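Antitoxin RelF (Mycobacterium tuberculosis, PDB 3G5O) neutralizes the ribonuclease toxin RelG by binding it and, together with that toxin, binds DNA and represses its own promoter. Local coordinates at the interface of chains A and B. Residues are numbered along the deposited sequence; one frame, centred on the assembly and turned at random. Chains: chain A, Uncharacterized protein Rv2865; chain B, Uncharacterized protein Rv2866.

The interface of chains A and B. Residues chain A 61, 67, 70-71; chain B 64, 78, 92.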
ATOM      1  N   TRP A  61      -0.728   6.851  -0.862  1.00 17.51           N
ATOM      2  CA  TRP A  61       0.223   7.965  -0.728  1.00 18.51           C
ATOM      3  C   TRP A  61       1.669   7.577  -1.004  1.00 18.78           C
ATOM      4  O   TRP A  61       2.408   8.361  -1.654  1.00 17.50           O
ATOM      5  CB  TRP A  61       0.099   8.671   0.613  1.00 17.70           C
ATOM      6  CG  TRP A  61      -1.072   9.620   0.615  1.00 18.73           C
ATOM      7  CD1 TRP A  61      -2.263   9.467   1.271  1.00 15.75           C
ATOM      8  CD2 TRP A  61      -1.148  10.870  -0.082  1.00 18.78           C
ATOM      9  NE1 TRP A  61      -3.073  10.560   1.039  1.00 18.41           N
ATOM     10  CE2 TRP A  61      -2.420  11.433   0.202  1.00 17.51           C
ATOM     11  CE3 TRP A  61      -0.276  11.552  -0.939  1.00 19.42           C
ATOM     12  CZ2 TRP A  61      -2.842  12.659  -0.329  1.00 18.78           C
ATOM     13  CZ3 TRP A  61      -0.690  12.796  -1.473  1.00 17.37           C
ATOM     14  CH2 TRP A  61      -1.968  13.323  -1.165  1.00 21.41           C
ATOM     15  N   ILE A  67       6.691  11.887  -3.040  1.00 21.25           N
ATOM     16  CA  ILE A  67       5.936  11.946  -1.761  1.00 20.41           C
ATOM     17  C   ILE A  67       6.815  12.308  -0.556  1.00 20.89           C
ATOM     18  O   ILE A  67       6.466  13.213   0.215  1.00 19.58           O
ATOM     19  CB  ILE A  67       4.994  10.673  -1.490  1.00 20.02           C
ATOM     20  CG1 ILE A  67       4.107  10.913  -0.249  1.00 19.86           C
ATOM     21  CG2 ILE A  67       5.806   9.393  -1.333  1.00 17.90           C
ATOM     22  CD1 ILE A  67       3.240  12.191  -0.381  1.00 18.90           C
ATOM     23  N   SER A  70       8.037  15.944  -0.805  1.00 23.95           N
ATOM     24  CA  SER A  70       6.859  16.761  -0.507  1.00 24.06           C
ATOM     25  C   SER A  70       6.678  16.962   0.985  1.00 23.14           C
ATOM     26  O   SER A  70       6.447  18.081   1.448  1.00 22.88           O
ATOM     27  CB  SER A  70       5.560  16.076  -0.998  1.00 24.46           C
ATOM     28  OG  SER A  70       5.280  16.464  -2.316  1.00 29.72           O
ATOM     29  N   ILE A  71       6.706  15.857   1.719  1.00 21.17           N
ATOM     30  CA  ILE A  71       6.467  15.887   3.159  1.00 20.76           C
ATOM     31  C   ILE A  71       7.589  16.623   3.891  1.00 21.16           C
ATOM     32  O   ILE A  71       7.330  17.421   4.776  1.00 20.82           O
ATOM     33  CB  ILE A  71       6.282  14.475   3.716  1.00 20.56           C
ATOM     34  CG1 ILE A  71       4.956  13.880   3.218  1.00 20.29           C
ATOM     35  CG2 ILE A  71       6.244  14.480   5.223  1.00 20.56           C
ATOM     36  CD1 ILE A  71       4.946  12.382   3.347  1.00 21.69           C
TER
ATOM     37  N   LEU B  64       4.801   6.811   6.874  1.00 21.18           N
ATOM     38  CA  LEU B  64       3.880   7.971   6.861  1.00 21.83           C
ATOM     39  C   LEU B  64       3.190   8.196   8.207  1.00 20.71           C
ATOM     40  O   LEU B  64       2.307   9.051   8.323  1.00 21.70           O
ATOM     41  CB  LEU B  64       2.826   7.794   5.746  1.00 20.01           C
ATOM     42  CG  LEU B  64       3.369   7.742   4.299  1.00 21.48           C
ATOM     43  CD1 LEU B  64       2.231   7.753   3.290  1.00 19.03           C
ATOM     44  CD2 LEU B  64       4.280   8.878   4.000  1.00 25.01           C
ATOM     45  N   LEU B  78      -3.446  15.482   2.353  1.00 17.37           N
ATOM     46  CA  LEU B  78      -2.519  14.862   3.263  1.00 17.26           C
ATOM     47  C   LEU B  78      -2.247  15.935   4.305  1.00 18.11           C
ATOM     48  O   LEU B  78      -1.938  17.090   3.939  1.00 16.20           O
ATOM     49  CB  LEU B  78      -1.224  14.474   2.541  1.00 17.97           C
ATOM     50  CG  LEU B  78      -0.156  13.805   3.431  1.00 18.69           C
ATOM     51  CD1 LEU B  78      -0.679  12.407   3.861  1.00 18.73           C
ATOM     52  CD2 LEU B  78       1.186  13.728   2.653  1.00 17.84           C
ATOM     53  N   ARG B  92      -0.213  18.331   1.373  1.00 17.26           N
ATOM     54  CA  ARG B  92      -0.295  18.029  -0.054  1.00 18.51           C
ATOM     55  C   ARG B  92      -1.749  17.873  -0.457  1.00 18.23           C
ATOM     56  O   ARG B  92      -2.578  17.436   0.357  1.00 18.13           O
ATOM     57  CB  ARG B  92       0.504  16.754  -0.387  1.00 19.69           C
ATOM     58  CG  ARG B  92       0.591  16.422  -1.924  1.00 21.89           C
ATOM     59  CD  ARG B  92       1.899  15.625  -2.280  1.00 24.93           C
ATOM     60  NE  ARG B  92       1.762  14.909  -3.559  1.00 28.36           N
ATOM     61  CZ  ARG B  92       2.760  14.321  -4.238  1.00 30.85           C
ATOM     62  NH1 ARG B  92       4.016  14.358  -3.787  1.00 30.26           N
ATOM     63  NH2 ARG B  92       2.508  13.708  -5.391  1.00 27.50           N
TER
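Helices 49-62 and 67-80 of the antitoxin, through A:Trp61 near the end of the first and A:Ile67, A:Ser70 and A:Ile71 on the second, meet strands 75-82 and 87-95 and the 3-10 helix 62-64 of the RelE-family toxin, in the toxin-antitoxin interface through which RelF neutralises RelG. B:Leu78 lies at the centre, touched by the indole and by both isoleucines. Its CB sits over one face of the A:Trp61 six-membered ring, 4.0 Å from the centroid and displaced toward the rim, a CH-pi contact. Beyond CB its two methyls diverge: CD1 faces the pyrrole side of the indole, near NE1, whereas CD2 packs 3.8 Å from CG1 of A:Ile71 and also meets CD1 of A:Ile67. A chi1 of 180° sets CG of B:Leu78 opposite its backbone N, and from there the fork reaches A:Trp61 with CD1 and helix 67-80 with CD2.

B:Leu64 bridges the same helices from the 3-10 turn. One branch, CD1, reaches CB of A:Trp61 at 3.5 Å; the other, CD2, lies 3.6 Å from CD1 of A:Ile71, whose side chain it crosses nearly at a right angle.

B:Arg92 borders this apolar patch on the opposite flank. Its CG packs 3.9 Å from CZ3 of A:Trp61, and NE lies in the indole plane at the ring's edge. Ring and guanidinium are nearly perpendicular, 86° apart, which excludes a parallel cation-pi stack. The extended run from CG to NE carries the guanidinium past the indole to helix 67-80. There NH1 donates a bent hydrogen bond to the hydroxyl OG of A:Ser70 at 2.9 Å, with OG tilted 26° out of the guanidinium plane.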